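Local coordinates for protein RNA 2',3'-cyclic phosphodiesterase (PDB 5H7E) that belongs to the LigT-like branch of the 2H phosphoesterases, small bilobed proteins in which two signature motifs face a common groove, at residues A[6-11]-A[49-54]; A[16-21]-A[147-152]; A[44-49]-A[119-124]. All coordinates share one frame; numbering follows the deposited sequence.

Interaction 1 (A[6-11]-A[49-54])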
loop_
_atom_site.group_PDB
_atom_site.type_symbol
_atom_site.label_atom_id
_atom_site.label_comp_id
_atom_site.label_asym_id
_atom_site.label_seq_id
_atom_site.Cartn_x
_atom_site.Cartn_y
_atom_site.Cartn_z
ATOM N N TYR A 6 0.117 11.724 13.823
ATOM C CA TYR A 6 0.119 11.573 12.379
ATOM C C TYR A 6 -0.499 10.240 11.981
ATOM O O TYR A 6 -0.278 9.229 12.640
ATOM C CB TYR A 6 1.547 11.594 11.823
ATOM C CG TYR A 6 2.308 12.894 11.996
ATOM C CD1 TYR A 6 1.656 14.094 12.184
ATOM C CD2 TYR A 6 3.701 12.904 11.946
ATOM C CE1 TYR A 6 2.363 15.264 12.315
ATOM C CE2 TYR A 6 4.418 14.091 12.068
ATOM C CZ TYR A 6 3.746 15.255 12.247
ATOM O OH TYR A 6 4.458 16.434 12.387
ATOM N N ARG A 7 -1.160 10.207 10.812
ATOM C CA ARG A 7 -1.570 8.950 10.180
ATOM C C ARG A 7 -0.505 8.607 9.169
ATOM O O ARG A 7 -0.300 9.368 8.207
ATOM C CB ARG A 7 -2.918 9.043 9.454
ATOM C CG ARG A 7 -4.067 9.503 10.302
ATOM C CD ARG A 7 -5.368 9.526 9.493
ATOM N NE ARG A 7 -6.482 9.895 10.352
ATOM C CZ ARG A 7 -7.747 9.595 10.090
ATOM N NH1 ARG A 7 -8.045 8.916 8.983
ATOM N NH2 ARG A 7 -8.710 9.960 10.931
ATOM N N LEU A 8 0.201 7.491 9.406
ATOM C CA LEU A 8 1.332 7.164 8.561
ATOM C C LEU A 8 1.109 5.785 7.971
ATOM O O LEU A 8 0.341 4.977 8.495
ATOM C CB LEU A 8 2.660 7.127 9.310
ATOM C CG LEU A 8 2.993 8.436 10.040
ATOM C CD1 LEU A 8 4.327 8.253 10.795
ATOM C CD2 LEU A 8 3.120 9.616 9.076
ATOM N N PHE A 9 1.785 5.512 6.852
ATOM C CA PHE A 9 1.772 4.134 6.374
ATOM C C PHE A 9 3.015 3.894 5.544
ATOM O O PHE A 9 3.581 4.821 4.983
ATOM C CB PHE A 9 0.487 3.773 5.575
ATOM C CG PHE A 9 0.240 4.633 4.363
ATOM C CD1 PHE A 9 -0.385 5.880 4.488
ATOM C CD2 PHE A 9 0.572 4.148 3.096
ATOM C CE1 PHE A 9 -0.651 6.661 3.363
ATOM C CE2 PHE A 9 0.307 4.915 1.966
ATOM C CZ PHE A 9 -0.303 6.157 2.073
ATOM N N TYR A 10 3.493 2.647 5.573
ATOM C CA TYR A 10 4.607 2.226 4.729
ATOM C C TYR A 10 4.032 1.570 3.492
ATOM O O TYR A 10 3.091 0.781 3.612
ATOM C CB TYR A 10 5.450 1.200 5.438
ATOM C CG TYR A 10 6.337 1.686 6.587
ATOM C CD1 TYR A 10 7.620 2.130 6.363
ATOM C CD2 TYR A 10 5.872 1.600 7.880
ATOM C CE1 TYR A 10 8.482 2.495 7.463
ATOM C CE2 TYR A 10 6.673 1.960 8.949
ATOM C CZ TYR A 10 7.965 2.358 8.730
ATOM O OH TYR A 10 8.718 2.657 9.862
ATOM N N ALA A 11 4.534 1.965 2.330
ATOM C CA ALA A 11 3.957 1.379 1.113
ATOM C C ALA A 11 5.019 1.382 0.032
ATOM O O ALA A 11 5.987 2.143 0.076
ATOM C CB ALA A 11 2.741 2.182 0.647
ATOM N N PRO A 49 -2.238 4.433 12.492
ATOM C CA PRO A 49 -3.263 5.494 12.504
ATOM C C PRO A 49 -2.932 6.697 13.350
ATOM O O PRO A 49 -3.541 7.760 13.154
ATOM C CB PRO A 49 -4.502 4.773 13.048
ATOM C CG PRO A 49 -3.950 3.574 13.785
ATOM C CD PRO A 49 -2.732 3.155 13.034
ATOM N N ALA A 50 -2.039 6.576 14.361
ATOM C CA ALA A 50 -1.925 7.686 15.324
ATOM C C ALA A 50 -0.499 7.694 15.896
ATOM O O ALA A 50 -0.255 7.289 17.035
ATOM C CB ALA A 50 -2.988 7.587 16.445
ATOM N N VAL A 51 0.460 8.176 15.115
ATOM C CA VAL A 51 1.867 8.153 15.514
ATOM C C VAL A 51 2.226 9.502 16.121
ATOM O O VAL A 51 2.098 10.526 15.434
ATOM C CB VAL A 51 2.776 7.842 14.329
ATOM C CG1 VAL A 51 4.192 7.774 14.805
ATOM C CG2 VAL A 51 2.344 6.508 13.654
ATOM N N PRO A 52 2.707 9.552 17.355
ATOM C CA PRO A 52 3.205 10.811 17.895
ATOM C C PRO A 52 4.389 11.282 17.068
ATOM O O PRO A 52 5.254 10.484 16.695
ATOM C CB PRO A 52 3.609 10.451 19.335
ATOM C CG PRO A 52 2.926 9.109 19.635
ATOM C CD PRO A 52 2.820 8.424 18.309
ATOM N N PRO A 53 4.458 12.572 16.722
ATOM C CA PRO A 53 5.525 13.014 15.788
ATOM C C PRO A 53 6.932 12.710 16.300
ATOM O O PRO A 53 7.839 12.439 15.498
ATOM C CB PRO A 53 5.276 14.531 15.658
ATOM C CG PRO A 53 3.824 14.692 15.960
ATOM C CD PRO A 53 3.478 13.631 17.009
ATOM N N GLU A 54 7.116 12.635 17.610
ATOM C CA GLU A 54 8.435 12.325 18.147
ATOM C C GLU A 54 8.877 10.896 17.855
ATOM O O GLU A 54 10.052 10.574 18.059
ATOM C CB GLU A 54 8.461 12.578 19.660
ATOM C CG GLU A 54 7.310 11.899 20.401
ATOM C CD GLU A 54 6.097 12.825 20.646
ATOM O OE1 GLU A 54 5.523 12.716 21.759
ATOM O OE2 GLU A 54 5.710 13.637 19.747
#

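Interaction 2 (A[16-21]-A[147-152]). With SO4 (sulfate ion), chain E.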
loop_
_atom_site.group_PDB
_atom_site.type_symbol
_atom_site.label_atom_id
_atom_site.label_comp_id
_atom_site.label_asym_id
_atom_site.label_seq_id
_atom_site.Cartn_x
_atom_site.Cartn_y
_atom_site.Cartn_z
ATOM N N ALA A 16 4.269 4.855 -13.244
ATOM C CA ALA A 16 3.337 5.271 -14.297
ATOM C C ALA A 16 2.991 4.134 -15.235
ATOM O O ALA A 16 1.872 4.070 -15.762
ATOM C CB ALA A 16 3.945 6.402 -15.102
ATOM N N ASP A 17 3.959 3.257 -15.524
ATOM C CA ASP A 17 3.631 2.205 -16.481
ATOM C C ASP A 17 2.714 1.165 -15.911
ATOM O O ASP A 17 2.217 0.311 -16.679
ATOM C CB ASP A 17 4.907 1.476 -16.970
ATOM C CG ASP A 17 5.809 2.368 -17.783
ATOM O OD1 ASP A 17 5.411 3.463 -18.246
ATOM O OD2 ASP A 17 6.995 1.991 -18.024
ATOM N N ILE A 18 2.474 1.214 -14.604
ATOM C CA ILE A 18 1.537 0.303 -13.948
ATOM C C ILE A 18 0.230 1.008 -13.626
ATOM O O ILE A 18 -0.840 0.431 -13.803
ATOM C CB ILE A 18 2.178 -0.291 -12.670
ATOM C CG1 ILE A 18 3.489 -1.027 -12.986
ATOM C CG2 ILE A 18 1.174 -1.205 -11.937
ATOM C CD1 ILE A 18 3.290 -2.305 -13.869
ATOM N N THR A 19 0.300 2.270 -13.158
ATOM C CA THR A 19 -0.978 2.925 -12.860
ATOM C C THR A 19 -1.778 3.113 -14.130
ATOM O O THR A 19 -3.010 3.186 -14.066
ATOM C CB THR A 19 -0.800 4.243 -12.101
ATOM O OG1 THR A 19 0.041 5.149 -12.829
ATOM C CG2 THR A 19 -0.181 3.983 -10.705
ATOM N N ALA A 20 -1.118 3.202 -15.298
ATOM C CA ALA A 20 -1.908 3.474 -16.499
ATOM C C ALA A 20 -2.795 2.296 -16.861
ATOM O O ALA A 20 -4.005 2.524 -17.103
ATOM C CB ALA A 20 -1.009 3.878 -17.680
ATOM N N PRO A 21 -2.307 1.069 -16.943
ATOM C CA PRO A 21 -3.240 -0.026 -17.242
ATOM C C PRO A 21 -4.231 -0.265 -16.127
ATOM O O PRO A 21 -5.366 -0.702 -16.386
ATOM C CB PRO A 21 -2.317 -1.224 -17.487
ATOM C CG PRO A 21 -0.995 -0.862 -16.823
ATOM C CD PRO A 21 -0.877 0.608 -17.023
ATOM N N GLN A 147 1.652 -7.244 -16.163
ATOM C CA GLN A 147 2.707 -6.259 -16.043
ATOM C C GLN A 147 3.444 -6.413 -14.716
ATOM O O GLN A 147 2.946 -7.006 -13.757
ATOM C CB GLN A 147 2.146 -4.857 -16.112
ATOM C CG GLN A 147 1.428 -4.512 -17.450
ATOM C CD GLN A 147 -0.082 -4.848 -17.442
ATOM O OE1 GLN A 147 -0.554 -5.619 -16.639
ATOM N NE2 GLN A 147 -0.817 -4.250 -18.357
ATOM N N SER A 148 4.671 -5.919 -14.720
ATOM C CA SER A 148 5.471 -5.963 -13.502
ATOM C C SER A 148 6.335 -4.717 -13.466
ATOM O O SER A 148 6.516 -4.024 -14.486
ATOM C CB SER A 148 6.359 -7.205 -13.465
ATOM O OG SER A 148 7.235 -7.201 -14.565
ATOM N N TRP A 149 6.913 -4.441 -12.277
ATOM C CA TRP A 149 7.870 -3.339 -12.201
ATOM C C TRP A 149 8.903 -3.643 -11.135
ATOM O O TRP A 149 8.685 -4.484 -10.272
ATOM C CB TRP A 149 7.232 -1.988 -11.857
ATOM C CG TRP A 149 6.812 -1.779 -10.413
ATOM C CD1 TRP A 149 7.481 -0.975 -9.515
ATOM C CD2 TRP A 149 5.599 -2.190 -9.759
ATOM N NE1 TRP A 149 6.788 -0.923 -8.343
ATOM C CE2 TRP A 149 5.636 -1.635 -8.458
ATOM C CE3 TRP A 149 4.477 -2.982 -10.127
ATOM C CZ2 TRP A 149 4.604 -1.842 -7.523
ATOM C CZ3 TRP A 149 3.458 -3.177 -9.188
ATOM C CH2 TRP A 149 3.524 -2.577 -7.903
ATOM N N THR A 150 9.981 -2.877 -11.148
ATOM C CA THR A 150 11.036 -3.001 -10.138
ATOM C C THR A 150 10.931 -1.843 -9.170
ATOM O O THR A 150 11.004 -0.671 -9.580
ATOM C CB THR A 150 12.411 -3.019 -10.800
ATOM O OG1 THR A 150 12.509 -4.173 -11.628
ATOM C CG2 THR A 150 13.501 -3.135 -9.731
ATOM N N ALA A 151 10.663 -2.166 -7.904
ATOM C CA ALA A 151 10.491 -1.152 -6.864
ATOM C C ALA A 151 11.824 -0.812 -6.239
ATOM O O ALA A 151 12.429 -1.687 -5.611
ATOM C CB ALA A 151 9.544 -1.669 -5.814
ATOM N N PRO A 152 12.323 0.425 -6.360
ATOM C CA PRO A 152 13.652 0.741 -5.826
ATOM C C PRO A 152 13.681 0.997 -4.334
ATOM O O PRO A 152 14.789 1.007 -3.780
ATOM C CB PRO A 152 14.059 1.984 -6.622
ATOM C CG PRO A 152 12.824 2.606 -7.026
ATOM C CD PRO A 152 11.766 1.524 -7.163
HETATM S S SO4 E . 7.561 6.707 -12.751
HETATM O O1 SO4 E . 8.437 6.009 -11.791
HETATM O O2 SO4 E . 6.172 6.676 -12.358
HETATM O O3 SO4 E . 7.940 8.115 -12.751
HETATM O O4 SO4 E . 7.748 6.177 -14.102
#

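Interaction 3 (A[44-49]-A[119-124]). With SO4 (sulfate ion), chain D.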
loop_
_atom_site.group_PDB
_atom_site.type_symbol
_atom_site.label_atom_id
_atom_site.label_comp_id
_atom_site.label_asym_id
_atom_site.label_seq_id
_atom_site.Cartn_x
_atom_site.Cartn_y
_atom_site.Cartn_z
ATOM N N THR A 44 0.248 -1.112 0.251
ATOM C CA THR A 44 0.464 -0.825 1.681
ATOM C C THR A 44 1.074 -2.024 2.368
ATOM O O THR A 44 0.625 -3.158 2.177
ATOM C CB THR A 44 -0.854 -0.495 2.322
ATOM O OG1 THR A 44 -1.411 0.619 1.643
ATOM C CG2 THR A 44 -0.661 -0.093 3.848
ATOM N N LEU A 45 2.069 -1.776 3.221
ATOM C CA LEU A 45 2.658 -2.823 4.057
ATOM C C LEU A 45 2.217 -2.731 5.525
ATOM O O LEU A 45 2.093 -3.761 6.185
ATOM C CB LEU A 45 4.193 -2.743 3.995
ATOM C CG LEU A 45 4.848 -3.303 2.703
ATOM C CD1 LEU A 45 4.759 -2.415 1.567
ATOM C CD2 LEU A 45 6.326 -3.667 2.947
ATOM N N SER A 46 2.000 -1.525 6.039
ATOM C CA SER A 46 1.479 -1.376 7.379
ATOM C C SER A 46 0.886 0.018 7.500
ATOM O O SER A 46 1.419 0.987 6.945
ATOM C CB SER A 46 2.596 -1.532 8.429
ATOM O OG SER A 46 1.983 -1.538 9.727
ATOM N N TYR A 47 -0.222 0.112 8.224
ATOM C CA TYR A 47 -0.907 1.380 8.454
ATOM C C TYR A 47 -0.852 1.711 9.936
ATOM O O TYR A 47 -1.174 0.871 10.769
ATOM C CB TYR A 47 -2.358 1.267 7.954
ATOM C CG TYR A 47 -3.224 2.409 8.356
ATOM C CD1 TYR A 47 -2.944 3.683 7.948
ATOM C CD2 TYR A 47 -4.331 2.199 9.173
ATOM C CE1 TYR A 47 -3.725 4.744 8.348
ATOM C CE2 TYR A 47 -5.140 3.261 9.556
ATOM C CZ TYR A 47 -4.817 4.509 9.159
ATOM O OH TYR A 47 -5.637 5.569 9.553
ATOM N N LEU A 48 -0.457 2.946 10.239
ATOM C CA LEU A 48 -0.204 3.429 11.601
ATOM C C LEU A 48 -1.101 4.628 11.845
ATOM O O LEU A 48 -0.754 5.770 11.484
ATOM C CB LEU A 48 1.274 3.823 11.741
ATOM C CG LEU A 48 2.329 2.710 11.525
ATOM C CD1 LEU A 48 2.551 2.336 10.077
ATOM C CD2 LEU A 48 3.657 3.195 12.059
ATOM N N PRO A 49 -2.238 4.433 12.492
ATOM C CA PRO A 49 -3.263 5.494 12.504
ATOM C C PRO A 49 -2.932 6.697 13.350
ATOM O O PRO A 49 -3.541 7.760 13.154
ATOM C CB PRO A 49 -4.502 4.773 13.048
ATOM C CG PRO A 49 -3.950 3.574 13.785
ATOM C CD PRO A 49 -2.732 3.155 13.034
ATOM N N THR A 119 -0.476 -0.103 15.250
ATOM C CA THR A 119 -0.843 -0.387 13.874
ATOM C C THR A 119 -2.326 -0.661 13.787
ATOM O O THR A 119 -3.006 -0.843 14.783
ATOM C CB THR A 119 -0.104 -1.595 13.312
ATOM O OG1 THR A 119 -0.231 -2.655 14.252
ATOM C CG2 THR A 119 1.359 -1.264 13.131
ATOM N N ASP A 120 -2.831 -0.690 12.554
ATOM C CA ASP A 120 -4.242 -1.002 12.368
ATOM C C ASP A 120 -4.335 -1.805 11.076
ATOM O O ASP A 120 -4.915 -1.345 10.080
ATOM C CB ASP A 120 -5.086 0.271 12.312
ATOM C CG ASP A 120 -6.563 -0.008 12.148
ATOM O OD1 ASP A 120 -7.045 -1.035 12.610
ATOM O OD2 ASP A 120 -7.247 0.860 11.569
ATOM N N ASP A 121 -3.788 -3.021 11.130
ATOM C CA ASP A 121 -3.621 -3.887 9.968
ATOM C C ASP A 121 -4.540 -5.094 10.061
ATOM O O ASP A 121 -4.925 -5.546 11.151
ATOM C CB ASP A 121 -2.180 -4.408 9.840
ATOM C CG ASP A 121 -1.166 -3.309 9.629
ATOM O OD1 ASP A 121 -1.493 -2.356 8.885
ATOM O OD2 ASP A 121 -0.062 -3.388 10.204
ATOM N N LEU A 122 -4.916 -5.584 8.879
ATOM C CA LEU A 122 -5.471 -6.929 8.731
ATOM C C LEU A 122 -4.353 -7.877 8.263
ATOM O O LEU A 122 -3.218 -7.457 7.993
ATOM C CB LEU A 122 -6.647 -6.923 7.753
ATOM C CG LEU A 122 -7.805 -5.969 8.083
ATOM C CD1 LEU A 122 -8.867 -6.004 6.987
ATOM C CD2 LEU A 122 -8.418 -6.317 9.427
ATOM N N ALA A 123 -4.656 -9.171 8.151
ATOM C CA ALA A 123 -3.682 -10.120 7.615
ATOM C C ALA A 123 -3.122 -9.596 6.311
ATOM O O ALA A 123 -3.861 -9.061 5.489
ATOM C CB ALA A 123 -4.356 -11.490 7.387
ATOM N N PHE A 124 -1.797 -9.699 6.131
ATOM C CA PHE A 124 -1.162 -9.093 4.962
ATOM C C PHE A 124 -1.520 -9.866 3.700
ATOM O O PHE A 124 -1.331 -11.083 3.636
ATOM C CB PHE A 124 0.356 -9.054 5.105
ATOM C CG PHE A 124 1.028 -8.403 3.941
ATOM C CD1 PHE A 124 0.852 -7.056 3.704
ATOM C CD2 PHE A 124 1.825 -9.139 3.092
ATOM C CE1 PHE A 124 1.449 -6.435 2.639
ATOM C CE2 PHE A 124 2.467 -8.533 2.035
ATOM C CZ PHE A 124 2.242 -7.183 1.776
HETATM S S SO4 D . -5.323 -0.086 1.160
HETATM O O1 SO4 D . -5.800 0.831 2.170
HETATM O O2 SO4 D . -6.374 -1.100 0.951
HETATM O O3 SO4 D . -5.036 0.747 -0.000
HETATM O O4 SO4 D . -4.142 -0.763 1.563
#

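Interaction 1 (A[6-11]-A[49-54])
Tyr6 and Val51 form an antiparallel hydrogen-bonded pair, a single antiparallel bridge at the start of strand 6-13 in this LigT-like fold. The two backbones grip each other twice. Val51 N donates a hydrogen bond to Tyr6 O over 2.8 Å, almost perfectly straight at 178°; Tyr6 N returns a bond of 2.8 Å to Val51 O, here from 31° outside the carbonyl plane. Strand 42-48 pairs with the same strand 6-13, and the chain turns a corner at Pro49, beyond which Val51 makes its own bridge to Tyr6.

The closely packed side of this pair carries Tyr6, Leu8 and Val51. With CD1 anti to its CA (chi2 178°), Leu8 extends this methyl across the valine, where Leu8 CD1 lies 3.9 Å from Val51 CB and equally near CG2. Helix 56-67 closes over this group, Leu59 touching both Leu8 and Val51 while Val56 meets Tyr6.

The other side is looser and more open to solvent. Ala50 and Arg7 are exposed there, and the contact of the arginine is made by its aliphatic root: Arg7 CG rests 3.4 Å from Pro49 O, and beyond it the chain runs extended from CG to NE.

Past the paired residues, the pyrrolidine of Pro53 crosses the Tyr6 side chain at about a right angle in a CH-pi contact. Pro53 CG sits over one ring face, offset toward the rim and 4.0 Å from the Tyr6 ring centroid, and Pro53 CB is 3.7 Å from Tyr6 CE2.

Interaction 2 (A[16-21]-A[147-152])
Helix 16-26 packs on the sheet through Ile18, whose branches meet Gln147 and Trp149 at the start of strand 148-160. The isoleucine crosses the tryptophan at about a right angle. Ile18 CG1 comes within 3.6 Å of Trp149 CE3, approaching the indole obliquely, while Ile18 CG2 lies nearer CZ3. At the tip of the isoleucine, Ile18 CD1 reaches 3.6 Å from Gln147 CB and also rests against Ser148 O.

No hydrogen bond joins the two segments; this is apolar helix-on-sheet packing in an antiparallel LigT-like fold, where backbone bonds tie Gln147, Trp149 and Ala151 to Leu77, Val75 and Leu73 of strand 73-83. Gln147 bends at chi2 (90°), which places CD near the proline ring of Pro21; the two side chains slide past each other in opposite directions. The amide nitrogen makes the closest approach, Gln147 NE2 to Pro21 CB at 3.5 Å. The helix is kinked at this proline, whose N has no bond to the preceding turn.

At the helix start, Ala16 N donates to O2 of a sulfate ion over 2.8 Å at 148°, and Arg13 NH2 binds the same anion, which the helix N-terminus may help to attract.

Interaction 3 (A[44-49]-A[119-124])
Asp121 CG lies anti to its own carbonyl carbon (chi1 -63°) and Ser46 OG anti to its backbone N (chi1 -173°), torsions that bring the carboxylate against the serine hydroxyl and the neighbouring amide. Each oxygen accepts a hydrogen bond from this pair on its syn lone pair: Ser46 OG donates to Asp121 OD2 over 2.8 Å, and Tyr47 N to Asp121 OD1 over 2.9 Å. Two bonds thus fix the rotation of the carboxylate, and Arg109 adds a weak, long ion pair.

One residue earlier, Asp120 N donates to Tyr47 O over 2.9 Å. The tyrosine and Asp120 side chains run side by side in the same direction, with ring and carboxylate planes 48° apart; Asp120 CB touches Tyr47 CD2 at 3.8 Å. Pro49 crosses Asp120 at about a right angle, its CG 3.8 Å from Asp120 CB. At the far end, the Phe124 edge meets a carbonyl in plane, Phe124 CE1 lying 3.4 Å from Thr44 O.

Leu45 and Ser46 both face Tyr10 in a classic beta bulge. Thr44, just before it, has OG1 3.1 Å from sulfate O4, a bond not settled; His127 and Thr129 also bind this anion. With His42, these residues fit the paired HxT motifs of the 2H family.

Overall arrangement
Interactions 1 and 3 adjoin, with centres about 11 Å apart; they share Pro49, and strands 6-13 and 42-48 are paired between them, as in the bond of Leu48 N to Leu8 O. Interaction 2 lies on the other side of the chain's centre, about 26 Å from interaction 1 and 22 Å from interaction 3, centre to centre. It reaches the same sheet, since strand 148-160 also neighbours strand 6-13. Along the chain interaction 1 crosses both others, whereas both segments of interaction 3 lie between those of interaction 2. Interactions 2 and 3 join the two LigT-like sequence ranges, by a helix-to-strand and a loop-to-strand contact respectively.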